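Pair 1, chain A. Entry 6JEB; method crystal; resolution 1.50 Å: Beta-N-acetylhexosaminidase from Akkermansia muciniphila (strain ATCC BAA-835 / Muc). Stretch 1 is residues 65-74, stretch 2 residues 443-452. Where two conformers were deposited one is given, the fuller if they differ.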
# COMPACT_ATOMS: atom_id res chain seq x y z
N LEU A 65 -15.23 -3.63 17.81
CA LEU A 65 -15.62 -4.57 18.87
C LEU A 65 -14.46 -5.48 19.26
O LEU A 65 -14.28 -5.79 20.44
CB LEU A 65 -16.83 -5.38 18.41
CG LEU A 65 -17.50 -6.31 19.42
CD1 LEU A 65 -17.95 -5.51 20.63
CD2 LEU A 65 -18.68 -7.03 18.76
N ARG A 66 -13.67 -5.90 18.27
CA ARG A 66 -12.50 -6.73 18.55
C ARG A 66 -11.51 -6.00 19.45
O ARG A 66 -10.98 -6.57 20.41
CB ARG A 66 -11.87 -7.12 17.21
CG ARG A 66 -10.67 -8.04 17.26
CD ARG A 66 -10.38 -8.63 15.86
NE ARG A 66 -10.25 -7.59 14.84
CZ ARG A 66 -10.46 -7.76 13.54
NH1 ARG A 66 -10.82 -8.95 13.06
NH2 ARG A 66 -10.30 -6.75 12.71
N GLN A 67 -11.25 -4.72 19.14
CA GLN A 67 -10.32 -3.95 19.97
C GLN A 67 -10.89 -3.74 21.37
O GLN A 67 -10.15 -3.80 22.36
CB GLN A 67 -9.98 -2.61 19.31
CG GLN A 67 -9.17 -2.78 18.04
CD GLN A 67 -8.43 -1.51 17.64
OE1 GLN A 67 -8.56 -0.47 18.28
NE2 GLN A 67 -7.63 -1.60 16.58
N LEU A 68 -12.20 -3.50 21.48
CA LEU A 68 -12.82 -3.35 22.79
C LEU A 68 -12.75 -4.66 23.58
O LEU A 68 -12.56 -4.63 24.80
CB LEU A 68 -14.26 -2.88 22.66
CG LEU A 68 -14.44 -1.44 22.19
CD1 LEU A 68 -15.92 -1.17 22.00
CD2 LEU A 68 -13.82 -0.47 23.18
N ARG A 69 -12.90 -5.80 22.90
CA ARG A 69 -12.75 -7.08 23.58
C ARG A 69 -11.32 -7.28 24.08
O ARG A 69 -11.11 -7.81 25.18
CB ARG A 69 -13.19 -8.22 22.67
CG ARG A 69 -14.69 -8.24 22.48
CD ARG A 69 -15.17 -9.26 21.48
NE ARG A 69 -16.63 -9.34 21.55
CZ ARG A 69 -17.41 -9.82 20.60
NH1 ARG A 69 -16.89 -10.26 19.46
NH2 ARG A 69 -18.73 -9.84 20.79
N ASP A 70 -10.33 -6.87 23.28
CA ASP A 70 -8.95 -6.95 23.73
C ASP A 70 -8.72 -6.04 24.93
O ASP A 70 -8.03 -6.41 25.89
CB ASP A 70 -7.99 -6.62 22.59
CG ASP A 70 -7.99 -7.68 21.49
OD1 ASP A 70 -8.46 -8.81 21.75
OD2 ASP A 70 -7.52 -7.39 20.37
N GLN A 71 -9.31 -4.84 24.92
CA GLN A 71 -9.21 -3.95 26.07
C GLN A 71 -9.86 -4.58 27.31
O GLN A 71 -9.25 -4.62 28.39
CB GLN A 71 -9.83 -2.59 25.76
CG GLN A 71 -9.65 -1.61 26.92
CD GLN A 71 -10.18 -0.22 26.63
OE1 GLN A 71 -10.47 0.12 25.48
NE2 GLN A 71 -10.31 0.60 27.67
N LEU A 72 -11.08 -5.08 27.16
CA LEU A 72 -11.79 -5.67 28.30
C LEU A 72 -11.03 -6.86 28.87
O LEU A 72 -11.02 -7.07 30.09
CB LEU A 72 -13.20 -6.07 27.88
CG LEU A 72 -14.06 -6.80 28.92
CD1 LEU A 72 -14.26 -5.95 30.18
CD2 LEU A 72 -15.40 -7.20 28.31
N ALA A 73 -10.37 -7.64 28.01
CA ALA A 73 -9.62 -8.80 28.48
C ALA A 73 -8.52 -8.41 29.45
O ALA A 73 -8.17 -9.19 30.34
CB ALA A 73 -9.04 -9.58 27.29
N GLY A 74 -7.96 -7.21 29.30
CA GLY A 74 -6.96 -6.69 30.21
C GLY A 74 -7.47 -5.75 31.28
O GLY A 74 -6.66 -5.20 32.03
N ASP A 443 -1.42 0.99 25.16
CA ASP A 443 -2.33 -0.12 25.46
C ASP A 443 -2.29 -1.18 24.37
O ASP A 443 -2.46 -2.37 24.65
CB ASP A 443 -3.76 0.38 25.62
CG ASP A 443 -3.95 1.30 26.82
OD1 ASP A 443 -3.13 1.24 27.77
OD2 ASP A 443 -4.94 2.06 26.82
N HIS A 444 -2.07 -0.77 23.12
CA HIS A 444 -2.06 -1.72 22.01
C HIS A 444 -0.88 -2.68 22.05
O HIS A 444 -0.94 -3.74 21.41
CB HIS A 444 -2.13 -0.97 20.68
CG HIS A 444 -3.52 -0.65 20.26
ND1 HIS A 444 -4.07 -1.10 19.08
CD2 HIS A 444 -4.50 0.03 20.90
CE1 HIS A 444 -5.32 -0.68 19.00
NE2 HIS A 444 -5.61 -0.00 20.09
N ARG A 445 0.18 -2.37 22.78
CA ARG A 445 1.26 -3.35 22.89
C ARG A 445 0.72 -4.67 23.43
O ARG A 445 0.98 -5.74 22.87
CB ARG A 445 2.39 -2.84 23.77
CG ARG A 445 3.55 -3.81 23.75
CD ARG A 445 4.65 -3.47 24.73
NE ARG A 445 5.68 -4.50 24.69
CZ ARG A 445 6.46 -4.81 25.73
NH1 ARG A 445 6.30 -4.17 26.88
NH2 ARG A 445 7.37 -5.76 25.61
N GLN A 446 -0.08 -4.61 24.50
CA GLN A 446 -0.65 -5.83 25.07
C GLN A 446 -1.69 -6.45 24.14
O GLN A 446 -1.78 -7.68 24.02
CB GLN A 446 -1.25 -5.56 26.44
CG GLN A 446 -0.23 -5.31 27.54
CD GLN A 446 0.80 -6.41 27.65
OE1 GLN A 446 0.48 -7.60 27.60
NE2 GLN A 446 2.07 -6.02 27.79
N PHE A 447 -2.50 -5.61 23.48
CA PHE A 447 -3.52 -6.14 22.57
C PHE A 447 -2.86 -6.98 21.48
O PHE A 447 -3.31 -8.10 21.18
CB PHE A 447 -4.32 -5.03 21.89
CG PHE A 447 -5.07 -4.10 22.82
CD1 PHE A 447 -5.16 -4.33 24.18
CD2 PHE A 447 -5.70 -2.98 22.29
CE1 PHE A 447 -5.85 -3.45 25.00
CE2 PHE A 447 -6.40 -2.10 23.10
CZ PHE A 447 -6.48 -2.33 24.46
N ILE A 448 -1.81 -6.44 20.85
CA ILE A 448 -1.18 -7.11 19.72
C ILE A 448 -0.36 -8.31 20.21
O ILE A 448 -0.28 -9.34 19.52
CB ILE A 448 -0.36 -6.09 18.90
CG1 ILE A 448 -1.29 -5.02 18.29
CG2 ILE A 448 0.46 -6.78 17.81
CD1 ILE A 448 -2.33 -5.56 17.32
N LEU A 449 0.24 -8.22 21.39
CA LEU A 449 0.92 -9.38 21.96
C LEU A 449 -0.07 -10.52 22.18
O LEU A 449 0.22 -11.68 21.85
CB LEU A 449 1.58 -9.00 23.29
CG LEU A 449 2.98 -8.40 23.21
CD1 LEU A 449 3.37 -7.82 24.56
CD2 LEU A 449 4.00 -9.45 22.75
N LYS A 450 -1.23 -10.21 22.74
CA LYS A 450 -2.24 -11.23 23.02
C LYS A 450 -2.78 -11.82 21.73
O LYS A 450 -2.85 -13.05 21.58
CB LYS A 450 -3.37 -10.61 23.84
CG LYS A 450 -4.59 -11.51 24.06
CD LYS A 450 -5.79 -10.69 24.51
CE LYS A 450 -6.92 -11.55 25.08
NZ LYS A 450 -7.52 -12.46 24.07
N ARG A 451 -3.15 -10.97 20.78
CA ARG A 451 -3.90 -11.44 19.62
C ARG A 451 -2.98 -12.03 18.55
O ARG A 451 -3.33 -13.01 17.89
CB ARG A 451 -4.73 -10.30 19.03
CG ARG A 451 -5.46 -10.67 17.75
CD ARG A 451 -6.50 -9.61 17.40
NE ARG A 451 -7.54 -9.53 18.41
CZ ARG A 451 -8.60 -10.33 18.46
NH1 ARG A 451 -8.76 -11.26 17.52
NH2 ARG A 451 -9.50 -10.19 19.42
N PHE A 452 -1.80 -11.44 18.37
CA PHE A 452 -0.93 -11.82 17.27
C PHE A 452 0.41 -12.38 17.71
O PHE A 452 1.24 -12.71 16.85
CB PHE A 452 -0.71 -10.63 16.32
CG PHE A 452 -1.98 -10.13 15.69
CD1 PHE A 452 -2.64 -10.88 14.74
CD2 PHE A 452 -2.51 -8.90 16.06
CE1 PHE A 452 -3.81 -10.42 14.16
CE2 PHE A 452 -3.68 -8.44 15.49
CZ PHE A 452 -4.33 -9.20 14.54
O HOH W 1 -10.12 -10.50 23.08
O HOH W 2 -7.13 -11.28 21.66

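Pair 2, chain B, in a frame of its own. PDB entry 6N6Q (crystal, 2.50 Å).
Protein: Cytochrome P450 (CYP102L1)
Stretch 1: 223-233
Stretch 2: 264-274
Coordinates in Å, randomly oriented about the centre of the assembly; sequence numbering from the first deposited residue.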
# COMPACT_ATOMS: atom_id res chain seq x y z
N PHE B 223 16.34 -5.82 18.23
CA PHE B 223 17.09 -6.07 17.00
C PHE B 223 16.64 -5.14 15.88
O PHE B 223 17.46 -4.67 15.09
CB PHE B 223 16.93 -7.53 16.58
CG PHE B 223 17.65 -7.89 15.32
CD1 PHE B 223 19.01 -8.14 15.33
CD2 PHE B 223 16.97 -7.97 14.11
CE1 PHE B 223 19.68 -8.47 14.17
CE2 PHE B 223 17.63 -8.30 12.95
CZ PHE B 223 18.99 -8.55 12.97
N ILE B 224 15.34 -4.86 15.80
CA ILE B 224 14.83 -3.95 14.78
C ILE B 224 15.30 -2.53 15.05
O ILE B 224 15.76 -1.83 14.14
CB ILE B 224 13.29 -4.03 14.71
CG1 ILE B 224 12.85 -5.38 14.13
CG2 ILE B 224 12.73 -2.88 13.90
CD1 ILE B 224 11.36 -5.62 14.23
N ARG B 225 15.19 -2.08 16.30
CA ARG B 225 15.64 -0.74 16.65
C ARG B 225 17.14 -0.58 16.46
O ARG B 225 17.61 0.50 16.06
CB ARG B 225 15.24 -0.42 18.10
CG ARG B 225 15.75 0.92 18.62
CD ARG B 225 15.10 2.07 17.88
NE ARG B 225 13.64 1.97 17.91
CZ ARG B 225 12.82 2.85 17.35
NH1 ARG B 225 13.30 3.92 16.73
NH2 ARG B 225 11.51 2.68 17.43
N ALA B 226 17.91 -1.63 16.75
CA ALA B 226 19.36 -1.54 16.60
C ALA B 226 19.77 -1.45 15.13
O ALA B 226 20.74 -0.76 14.80
CB ALA B 226 20.04 -2.72 17.27
N GLU B 227 19.05 -2.14 14.25
CA GLU B 227 19.40 -2.12 12.83
C GLU B 227 19.08 -0.77 12.20
O GLU B 227 19.87 -0.26 11.39
CB GLU B 227 18.69 -3.25 12.09
CG GLU B 227 19.00 -3.30 10.60
CD GLU B 227 19.55 -4.64 10.17
OE1 GLU B 227 20.01 -5.41 11.04
OE2 GLU B 227 19.52 -4.93 8.95
N VAL B 228 17.94 -0.17 12.55
CA VAL B 228 17.60 1.13 11.98
C VAL B 228 18.50 2.22 12.57
O VAL B 228 18.81 3.20 11.88
CB VAL B 228 16.11 1.45 12.17
CG1 VAL B 228 15.25 0.50 11.36
CG2 VAL B 228 15.72 1.40 13.64
N ASP B 229 18.92 2.07 13.82
CA ASP B 229 19.88 3.01 14.39
C ASP B 229 21.21 2.93 13.65
O ASP B 229 21.86 3.96 13.42
CB ASP B 229 20.08 2.74 15.88
CG ASP B 229 18.91 3.21 16.72
OD1 ASP B 229 18.20 4.15 16.29
OD2 ASP B 229 18.71 2.66 17.82
N LYS B 230 21.63 1.72 13.28
CA LYS B 230 22.88 1.58 12.53
C LYS B 230 22.77 2.23 11.16
O LYS B 230 23.74 2.84 10.68
CB LYS B 230 23.24 0.10 12.40
CG LYS B 230 24.64 -0.15 11.86
CD LYS B 230 25.09 -1.58 12.08
CE LYS B 230 26.55 -1.78 11.68
NZ LYS B 230 27.05 -3.14 12.01
N ILE B 231 21.61 2.12 10.51
CA ILE B 231 21.41 2.80 9.24
C ILE B 231 21.47 4.31 9.42
O ILE B 231 21.98 5.04 8.56
CB ILE B 231 20.07 2.35 8.61
CG1 ILE B 231 20.09 0.85 8.34
CG2 ILE B 231 19.79 3.12 7.33
CD1 ILE B 231 18.80 0.31 7.77
N ILE B 232 20.98 4.81 10.55
CA ILE B 232 21.03 6.24 10.82
C ILE B 232 22.45 6.68 11.13
O ILE B 232 22.92 7.71 10.63
CB ILE B 232 20.06 6.60 11.97
CG1 ILE B 232 18.61 6.33 11.55
CG2 ILE B 232 20.24 8.05 12.39
CD1 ILE B 232 17.63 6.35 12.70
N ASP B 233 23.17 5.91 11.95
CA ASP B 233 24.52 6.30 12.36
C ASP B 233 25.50 6.28 11.20
O ASP B 233 26.33 7.19 11.06
CB ASP B 233 25.01 5.40 13.49
CG ASP B 233 24.36 5.72 14.82
OD1 ASP B 233 24.10 6.91 15.08
OD2 ASP B 233 24.11 4.78 15.61
N ASP B 264 13.71 13.56 15.92
CA ASP B 264 14.65 12.89 16.81
C ASP B 264 14.98 11.50 16.27
O ASP B 264 14.34 10.99 15.34
CB ASP B 264 14.10 12.82 18.23
CG ASP B 264 12.87 11.94 18.34
OD1 ASP B 264 13.02 10.70 18.41
OD2 ASP B 264 11.74 12.49 18.36
N ASN B 265 15.99 10.87 16.88
CA ASN B 265 16.49 9.60 16.37
C ASN B 265 15.43 8.51 16.42
O ASN B 265 15.28 7.73 15.48
CB ASN B 265 17.73 9.18 17.15
CG ASN B 265 18.36 7.91 16.60
OD1 ASN B 265 19.06 7.95 15.59
ND2 ASN B 265 18.12 6.79 17.27
N ASN B 266 14.67 8.45 17.52
CA ASN B 266 13.65 7.41 17.66
C ASN B 266 12.57 7.55 16.60
O ASN B 266 12.07 6.55 16.07
CB ASN B 266 13.05 7.45 19.06
CG ASN B 266 12.09 6.30 19.31
OD1 ASN B 266 12.51 5.18 19.61
ND2 ASN B 266 10.79 6.57 19.20
N ASN B 267 12.19 8.79 16.27
CA ASN B 267 11.14 9.00 15.28
C ASN B 267 11.63 8.70 13.87
O ASN B 267 10.88 8.18 13.04
CB ASN B 267 10.60 10.42 15.38
CG ASN B 267 9.37 10.63 14.51
OD1 ASN B 267 9.47 11.02 13.35
ND2 ASN B 267 8.20 10.37 15.08
N ILE B 268 12.90 9.03 13.58
CA ILE B 268 13.47 8.70 12.28
C ILE B 268 13.43 7.19 12.05
O ILE B 268 13.05 6.72 10.98
CB ILE B 268 14.90 9.25 12.17
CG1 ILE B 268 14.90 10.78 12.19
CG2 ILE B 268 15.57 8.74 10.89
CD1 ILE B 268 16.28 11.39 12.12
N GLY B 269 13.81 6.42 13.07
CA GLY B 269 13.69 4.98 12.98
C GLY B 269 12.26 4.51 12.78
O GLY B 269 12.03 3.47 12.16
N ASN B 270 11.29 5.27 13.29
CA ASN B 270 9.89 4.93 13.07
C ASN B 270 9.47 5.19 11.63
O ASN B 270 8.71 4.42 11.05
CB ASN B 270 9.00 5.70 14.04
CG ASN B 270 9.10 5.18 15.46
OD1 ASN B 270 9.55 4.06 15.70
ND2 ASN B 270 8.68 6.00 16.42
N GLN B 271 9.96 6.29 11.04
CA GLN B 271 9.61 6.59 9.66
C GLN B 271 10.17 5.54 8.71
O GLN B 271 9.50 5.13 7.75
CB GLN B 271 10.11 7.98 9.27
CG GLN B 271 9.70 9.10 10.23
CD GLN B 271 8.20 9.32 10.28
OE1 GLN B 271 7.44 8.79 9.47
NE2 GLN B 271 7.76 10.12 11.25
N ILE B 272 11.40 5.09 8.95
CA ILE B 272 11.99 4.03 8.13
C ILE B 272 11.13 2.77 8.21
O ILE B 272 10.80 2.15 7.19
CB ILE B 272 13.44 3.75 8.57
CG1 ILE B 272 14.33 4.95 8.25
CG2 ILE B 272 13.96 2.49 7.91
CD1 ILE B 272 15.74 4.82 8.79
N LEU B 273 10.75 2.38 9.43
CA LEU B 273 9.85 1.24 9.60
C LEU B 273 8.51 1.50 8.93
O LEU B 273 7.91 0.59 8.36
CB LEU B 273 9.66 0.92 11.08
CG LEU B 273 10.83 0.29 11.83
CD1 LEU B 273 10.43 -0.00 13.27
CD2 LEU B 273 11.28 -0.98 11.12
N THR B 274 8.03 2.74 9.00
CA THR B 274 6.74 3.08 8.39
C THR B 274 6.79 2.91 6.88
O THR B 274 5.96 2.20 6.30
CB THR B 274 6.35 4.52 8.75
OG1 THR B 274 6.17 4.62 10.17
CG2 THR B 274 5.07 4.91 8.04
O HOH W 3 15.63 4.72 15.77

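Two helices crossing nearly at right angles, in pair 1 (Beta-N-acetylhexosaminidase, chain A) and pair 2 (cytochrome P450 CYP102L1, chain B). The backbones superpose with an RMSD of 0.4 Å over 14 central residues. The axes approach to 9.6 Å at an angle of 100° in pair 1 and to 9.5 Å at 103° in pair 2. The crossing point is also the same: the CA atoms of Asp70(A) and Phe447(A) lie 5.6 Å apart, as do those of the matching Val228(B) and Gly269(B).

At this crossing the two pairs place their bulk differently. In pair 1, CA-to-CB of Phe447(A) points sideways, but with chi1 in the m well the end of its side chain comes nearer to the first helix. One ring face receives Asp70(A) CB, which stands 4.2 Å from the ring centroid in a CH-pi contact, and Gln71(A) CA lies 3.6 Å from Phe447(A) CE1. In pair 2 the matching residue is Gly269(B), and water 3 lies about where the ring centre would be, with Arg225(B) NH1 beside it. Val228(B) CG2 comes to 4.2 Å from Gly269(B) CA, and Arg225(B) NH1 to 3.9 Å from the same atom. A CB modelled on Gly269(B) would lie 2.7 Å from Arg225(B) NH1, a clash, so the bare backbone is what admits the guanidinium.

Asp70(A) and Val228(B) both point toward the opposing helix with chi1 near m, but they serve opposite chemistry. Asp70(A) forms a two-pronged salt bridge with Arg451(A): NH2 donates to Asp70(A) OD1 and NE to Asp70(A) OD2, each at 2.9 Å. Arg66(A) CG covers one face of that guanidinium, 3.3 Å from Arg451(A) NH2. In pair 2 the same three positions are wholly apolar: Leu273(B) CD2 packs 3.7 Å from Ile224(B) CG2 and 4.2 Å from Val228(B) CG1.

Lys450(A) matches Ile272(B). Lys450(A) runs extended (chi1 to chi3 all t, chi4 m) past Ala73(A), its CE 3.6 Å from Ala73(A) CB, and reaches Asp70(A) through water 2, which donates to Asp70(A) OD1 at 2.8 Å and accepts from Lys450(A) NZ at 2.7 Å. Ile272(B) instead meets Val228(B), CG2 to CG1 at 4.2 Å.

Gly74(A) falls on Ile232(B). Gly74(A) has no side chain and makes no contact with the second helix, whereas Ile232(B) sits as a knob among Asn265(B), Ile268(B), Gly269(B) and Ile272(B), its CD1 3.6 Å from Ile268(B) CG2.

Polar contacts in pair 2 lie elsewhere. Arg225(B), matching Gln67(A), curls over the second helix and donates from NH1 to Asn266(B) O and from NH2 to Asn270(B) OD1, both at 3.0 Å. Gln67(A) reaches the same helix differently, its OE1 3.3 Å from His444(A) CE1, at the imidazole edge. Asn265(B) ND2 donates to Asp229(B) OD1 at 2.8 Å, and water 3 joins Arg225(B) NH1, Asp229(B) OD1 and Asn265(B) O. The contact buries 484 Å² in pair 1 and 560 Å² in pair 2.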